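Local coordinates for protein galectin (Danio rerio, PDB 6E20) that binds galactoside-containing glycans as a dimeric galectin, and probably acts in innate immunity by recognising glycoproteins such as a viral envelope protein, at residues B[6-20]-B[120-134]. Sequence-based numbering, arbitrary orientation.
Sequences IQNMSFKVGQTLTIT and MYFEGEVRIQGVEIK
Thr-18 and Glu-132 sit at the middle of an antiparallel ladder that joins strand 16-20 to strand 126-133. Their backbones bond both ways, Thr-18 N to Glu-132 O at 2.7 Å being close to straight (169°). Reciprocal bonds repeat at Thr-16 with Lys-134, where the terminal carboxylate O takes the N-H from above its plane, and at Thr-20 with Gly-130. There a classic beta bulge interrupts the ladder: Thr-20 O accepts from Gly-130 N and, at 2.8 Å, from Gln-129 N, both on one face of its plane. In the other sheet, Ile-6 pairs with Met-120 in the same two-way fashion.

On the face carrying Thr-18, Thr-20 and Glu-132, a water bonds Thr-20 OG1 and donates to Glu-132 OE1 (2.8 Å) and, weakly, to Thr-18 O. Glu-132 OE2 lies close to Glu-132 OE2 of the second subunit, which could raise the proton affinity of both.

Between the sheets the packing is apolar. Ile-6 and Val-131 meet tip to tip, CD1 to CG2 at 3.5 Å, while the Phe-122 ring takes Ile-6 CD1 and Ile-19 CD1 (3.8 Å from CE2) at its edge. Met-9, extended with CG anti to its N (chi1 -162°), lies alongside Ile-133, the two pointing in opposite directions, with CD1 of Ile-133 3.9 Å from Met-9 CG. Leu-17 CD1 settles 3.6 Å from Val-131 CG1.

Backbone bonding within each sheet and a greasy filling between them make this the galectin beta-sandwich; Ile-6 and Val-131 also pair with strands of the second subunit, carrying the sheets across the dimer.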
# COMPACT_ATOMS: atom_id res chain seq x y z
N ILE B 6 -6.15 -2.79 -1.01
CA ILE B 6 -5.74 -1.37 -1.07
C ILE B 6 -6.78 -0.62 -1.89
O ILE B 6 -6.93 -0.95 -3.08
CB ILE B 6 -4.33 -1.24 -1.66
CG1 ILE B 6 -3.36 -2.08 -0.83
CG2 ILE B 6 -3.92 0.23 -1.80
CD1 ILE B 6 -1.93 -1.95 -1.18
N GLN B 7 -7.46 0.36 -1.26
CA GLN B 7 -8.49 1.18 -1.93
C GLN B 7 -8.04 2.64 -2.00
O GLN B 7 -7.63 3.19 -0.95
CB GLN B 7 -9.83 1.05 -1.21
CG GLN B 7 -10.41 -0.34 -1.35
CD GLN B 7 -11.57 -0.53 -0.41
OE1 GLN B 7 -11.40 -0.58 0.81
NE2 GLN B 7 -12.76 -0.63 -0.99
N ASN B 8 -8.17 3.23 -3.19
CA ASN B 8 -8.09 4.69 -3.44
C ASN B 8 -6.63 5.14 -3.52
O ASN B 8 -6.41 6.36 -3.51
CB ASN B 8 -8.89 5.51 -2.42
CG ASN B 8 -10.28 5.77 -2.95
OD1 ASN B 8 -10.94 4.84 -3.40
ND2 ASN B 8 -10.70 7.02 -2.96
N MET B 9 -5.70 4.20 -3.66
CA MET B 9 -4.30 4.52 -4.06
C MET B 9 -4.24 4.53 -5.60
O MET B 9 -4.00 3.49 -6.19
CB MET B 9 -3.34 3.48 -3.48
CG MET B 9 -1.90 3.94 -3.47
SD MET B 9 -0.80 2.74 -2.69
CE MET B 9 0.78 3.52 -3.03
N SER B 10 -4.53 5.66 -6.23
CA SER B 10 -4.80 5.77 -7.69
C SER B 10 -3.58 5.35 -8.52
O SER B 10 -2.50 5.85 -8.32
CB SER B 10 -5.29 7.14 -8.03
OG SER B 10 -6.61 7.30 -7.49
N PHE B 11 -3.78 4.42 -9.44
CA PHE B 11 -2.78 3.96 -10.43
C PHE B 11 -3.26 4.39 -11.82
O PHE B 11 -4.28 3.86 -12.32
CB PHE B 11 -2.64 2.44 -10.33
CG PHE B 11 -1.62 1.81 -11.24
CD1 PHE B 11 -0.43 2.45 -11.55
CD2 PHE B 11 -1.85 0.53 -11.75
CE1 PHE B 11 0.50 1.83 -12.38
CE2 PHE B 11 -0.92 -0.08 -12.57
CZ PHE B 11 0.26 0.57 -12.87
N LYS B 12 -2.55 5.36 -12.39
CA LYS B 12 -2.96 6.05 -13.65
C LYS B 12 -2.01 5.66 -14.78
O LYS B 12 -0.86 5.28 -14.51
CB LYS B 12 -2.96 7.56 -13.46
CG LYS B 12 -3.69 8.07 -12.21
CD LYS B 12 -3.52 9.57 -11.95
CE LYS B 12 -3.69 10.44 -13.18
NZ LYS B 12 -3.37 11.87 -12.92
N VAL B 13 -2.49 5.81 -16.02
CA VAL B 13 -1.66 5.68 -17.25
C VAL B 13 -0.42 6.56 -17.10
O VAL B 13 -0.60 7.76 -16.85
CB VAL B 13 -2.50 6.04 -18.49
CG1 VAL B 13 -1.65 6.55 -19.65
CG2 VAL B 13 -3.33 4.83 -18.89
N GLY B 14 0.77 5.95 -17.14
CA GLY B 14 2.07 6.65 -17.15
C GLY B 14 2.89 6.41 -15.90
O GLY B 14 4.08 6.76 -15.89
N GLN B 15 2.28 5.90 -14.83
CA GLN B 15 3.02 5.66 -13.57
C GLN B 15 3.55 4.23 -13.58
O GLN B 15 3.03 3.41 -14.35
CB GLN B 15 2.10 5.87 -12.36
CG GLN B 15 1.34 7.19 -12.37
CD GLN B 15 0.46 7.34 -11.16
OE1 GLN B 15 -0.54 6.66 -11.01
NE2 GLN B 15 0.83 8.26 -10.29
N THR B 16 4.56 3.93 -12.78
CA THR B 16 4.97 2.53 -12.52
C THR B 16 4.43 2.15 -11.14
O THR B 16 4.53 2.97 -10.20
CB THR B 16 6.49 2.32 -12.63
OG1 THR B 16 6.98 3.23 -13.62
CG2 THR B 16 6.85 0.91 -13.03
N LEU B 17 3.84 0.97 -11.06
CA LEU B 17 3.47 0.31 -9.79
C LEU B 17 4.57 -0.71 -9.46
O LEU B 17 4.77 -1.62 -10.28
CB LEU B 17 2.12 -0.36 -9.99
CG LEU B 17 1.75 -1.40 -8.94
CD1 LEU B 17 1.78 -0.80 -7.54
CD2 LEU B 17 0.39 -1.98 -9.27
N THR B 18 5.25 -0.54 -8.33
CA THR B 18 6.31 -1.44 -7.82
C THR B 18 5.72 -2.24 -6.66
O THR B 18 5.22 -1.60 -5.73
CB THR B 18 7.59 -0.68 -7.48
OG1 THR B 18 8.00 0.01 -8.67
CG2 THR B 18 8.72 -1.60 -7.04
N ILE B 19 5.68 -3.56 -6.79
CA ILE B 19 5.14 -4.48 -5.74
C ILE B 19 6.31 -5.28 -5.22
O ILE B 19 7.01 -5.91 -6.05
CB ILE B 19 4.03 -5.40 -6.29
CG1 ILE B 19 2.83 -4.59 -6.81
CG2 ILE B 19 3.59 -6.42 -5.23
CD1 ILE B 19 1.93 -5.34 -7.75
N THR B 20 6.54 -5.20 -3.91
CA THR B 20 7.55 -6.01 -3.18
C THR B 20 6.81 -7.01 -2.30
O THR B 20 5.92 -6.60 -1.54
CB THR B 20 8.49 -5.15 -2.33
OG1 THR B 20 8.78 -4.01 -3.13
CG2 THR B 20 9.75 -5.88 -1.95
N MET B 120 -6.97 -2.36 -5.64
CA MET B 120 -5.88 -3.37 -5.73
C MET B 120 -6.11 -4.43 -4.65
O MET B 120 -6.37 -4.09 -3.48
CB MET B 120 -4.48 -2.76 -5.56
CG MET B 120 -4.06 -1.87 -6.70
SD MET B 120 -2.33 -1.34 -6.56
CE MET B 120 -2.46 -0.00 -5.37
N TYR B 121 -6.04 -5.68 -5.05
CA TYR B 121 -6.30 -6.83 -4.16
C TYR B 121 -5.25 -7.90 -4.43
O TYR B 121 -5.09 -8.33 -5.57
CB TYR B 121 -7.74 -7.30 -4.38
CG TYR B 121 -8.09 -8.52 -3.58
CD1 TYR B 121 -7.75 -8.59 -2.25
CD2 TYR B 121 -8.73 -9.60 -4.14
CE1 TYR B 121 -8.06 -9.70 -1.49
CE2 TYR B 121 -9.04 -10.72 -3.40
CZ TYR B 121 -8.70 -10.77 -2.06
N PHE B 122 -4.50 -8.26 -3.39
CA PHE B 122 -3.47 -9.32 -3.43
C PHE B 122 -4.02 -10.53 -2.69
O PHE B 122 -4.37 -10.39 -1.50
CB PHE B 122 -2.17 -8.80 -2.82
CG PHE B 122 -1.72 -7.47 -3.36
CD1 PHE B 122 -2.22 -6.28 -2.85
CD2 PHE B 122 -0.87 -7.41 -4.45
CE1 PHE B 122 -1.80 -5.07 -3.37
CE2 PHE B 122 -0.46 -6.19 -4.97
CZ PHE B 122 -0.93 -5.02 -4.42
N GLU B 123 -4.16 -11.66 -3.39
CA GLU B 123 -4.86 -12.85 -2.84
C GLU B 123 -3.94 -14.07 -2.94
O GLU B 123 -2.93 -14.05 -3.72
CB GLU B 123 -6.22 -13.04 -3.50
CG GLU B 123 -6.21 -13.84 -4.78
CD GLU B 123 -7.45 -13.62 -5.64
OE1 GLU B 123 -8.56 -13.52 -5.06
OE2 GLU B 123 -7.31 -13.54 -6.89
N GLY B 124 -4.23 -15.05 -2.10
CA GLY B 124 -3.45 -16.28 -2.03
C GLY B 124 -2.23 -16.12 -1.16
O GLY B 124 -2.12 -15.13 -0.39
N GLU B 125 -1.32 -17.08 -1.30
CA GLU B 125 -0.24 -17.38 -0.35
C GLU B 125 0.97 -16.49 -0.67
O GLU B 125 2.00 -17.01 -1.15
CB GLU B 125 -0.01 -18.89 -0.40
CG GLU B 125 -1.27 -19.71 -0.05
CD GLU B 125 -1.48 -21.03 -0.79
OE1 GLU B 125 -1.21 -21.12 -2.01
OE2 GLU B 125 -1.93 -22.00 -0.12
N VAL B 126 0.85 -15.20 -0.37
CA VAL B 126 1.93 -14.18 -0.56
C VAL B 126 1.82 -13.14 0.55
O VAL B 126 0.71 -12.83 0.95
CB VAL B 126 1.83 -13.53 -1.94
CG1 VAL B 126 0.56 -12.72 -2.10
CG2 VAL B 126 3.05 -12.71 -2.29
N ARG B 127 2.96 -12.60 0.99
CA ARG B 127 2.98 -11.43 1.90
C ARG B 127 3.43 -10.22 1.07
O ARG B 127 4.44 -10.32 0.34
CB ARG B 127 3.81 -11.67 3.17
CG ARG B 127 5.21 -12.25 2.98
CD ARG B 127 5.77 -12.66 4.34
NE ARG B 127 7.02 -13.43 4.29
CZ ARG B 127 7.14 -14.67 3.82
NH1 ARG B 127 6.10 -15.32 3.32
NH2 ARG B 127 8.32 -15.28 3.83
N ILE B 128 2.66 -9.14 1.16
CA ILE B 128 2.97 -7.88 0.44
C ILE B 128 3.69 -6.95 1.41
O ILE B 128 3.09 -6.56 2.43
CB ILE B 128 1.68 -7.28 -0.15
CG1 ILE B 128 0.99 -8.27 -1.09
CG2 ILE B 128 2.01 -5.96 -0.83
CD1 ILE B 128 1.84 -8.70 -2.27
N GLN B 129 4.93 -6.61 1.08
CA GLN B 129 5.83 -5.78 1.91
C GLN B 129 5.90 -4.36 1.35
O GLN B 129 6.33 -3.48 2.11
CB GLN B 129 7.23 -6.39 1.93
CG GLN B 129 7.25 -7.84 2.41
CD GLN B 129 8.66 -8.38 2.47
OE1 GLN B 129 9.48 -8.19 1.56
NE2 GLN B 129 8.96 -9.07 3.56
N GLY B 130 5.58 -4.16 0.06
CA GLY B 130 5.70 -2.83 -0.56
C GLY B 130 4.76 -2.63 -1.73
O GLY B 130 4.66 -3.52 -2.58
N VAL B 131 4.06 -1.50 -1.72
CA VAL B 131 3.29 -0.96 -2.87
C VAL B 131 3.73 0.49 -3.05
O VAL B 131 3.52 1.29 -2.11
CB VAL B 131 1.77 -1.08 -2.69
CG1 VAL B 131 1.03 -0.71 -3.97
CG2 VAL B 131 1.40 -2.49 -2.27
N GLU B 132 4.35 0.76 -4.19
CA GLU B 132 4.83 2.10 -4.59
C GLU B 132 4.25 2.44 -5.96
O GLU B 132 4.33 1.59 -6.87
CB GLU B 132 6.36 2.14 -4.67
CG GLU B 132 7.03 1.83 -3.35
CD GLU B 132 8.52 1.53 -3.47
OE1 GLU B 132 8.85 0.42 -3.91
OE2 GLU B 132 9.32 2.41 -3.13
N ILE B 133 3.73 3.66 -6.10
CA ILE B 133 3.16 4.18 -7.38
C ILE B 133 3.73 5.58 -7.57
O ILE B 133 3.48 6.41 -6.69
CB ILE B 133 1.62 4.20 -7.35
CG1 ILE B 133 1.05 2.80 -7.19
CG2 ILE B 133 1.06 4.91 -8.59
CD1 ILE B 133 -0.44 2.77 -6.92
N LYS B 134 4.46 5.81 -8.67
CA LYS B 134 4.88 7.17 -9.12
C LYS B 134 4.86 7.21 -10.65
O LYS B 134 5.49 6.40 -11.29
CB LYS B 134 6.27 7.51 -8.57
CG LYS B 134 7.39 6.65 -9.13
CD LYS B 134 8.60 6.57 -8.23
CE LYS B 134 9.76 5.85 -8.89
NZ LYS B 134 10.63 5.18 -7.88
OXT LYS B 134 4.21 8.04 -11.28
O HOH W 1 7.18 -1.86 -3.61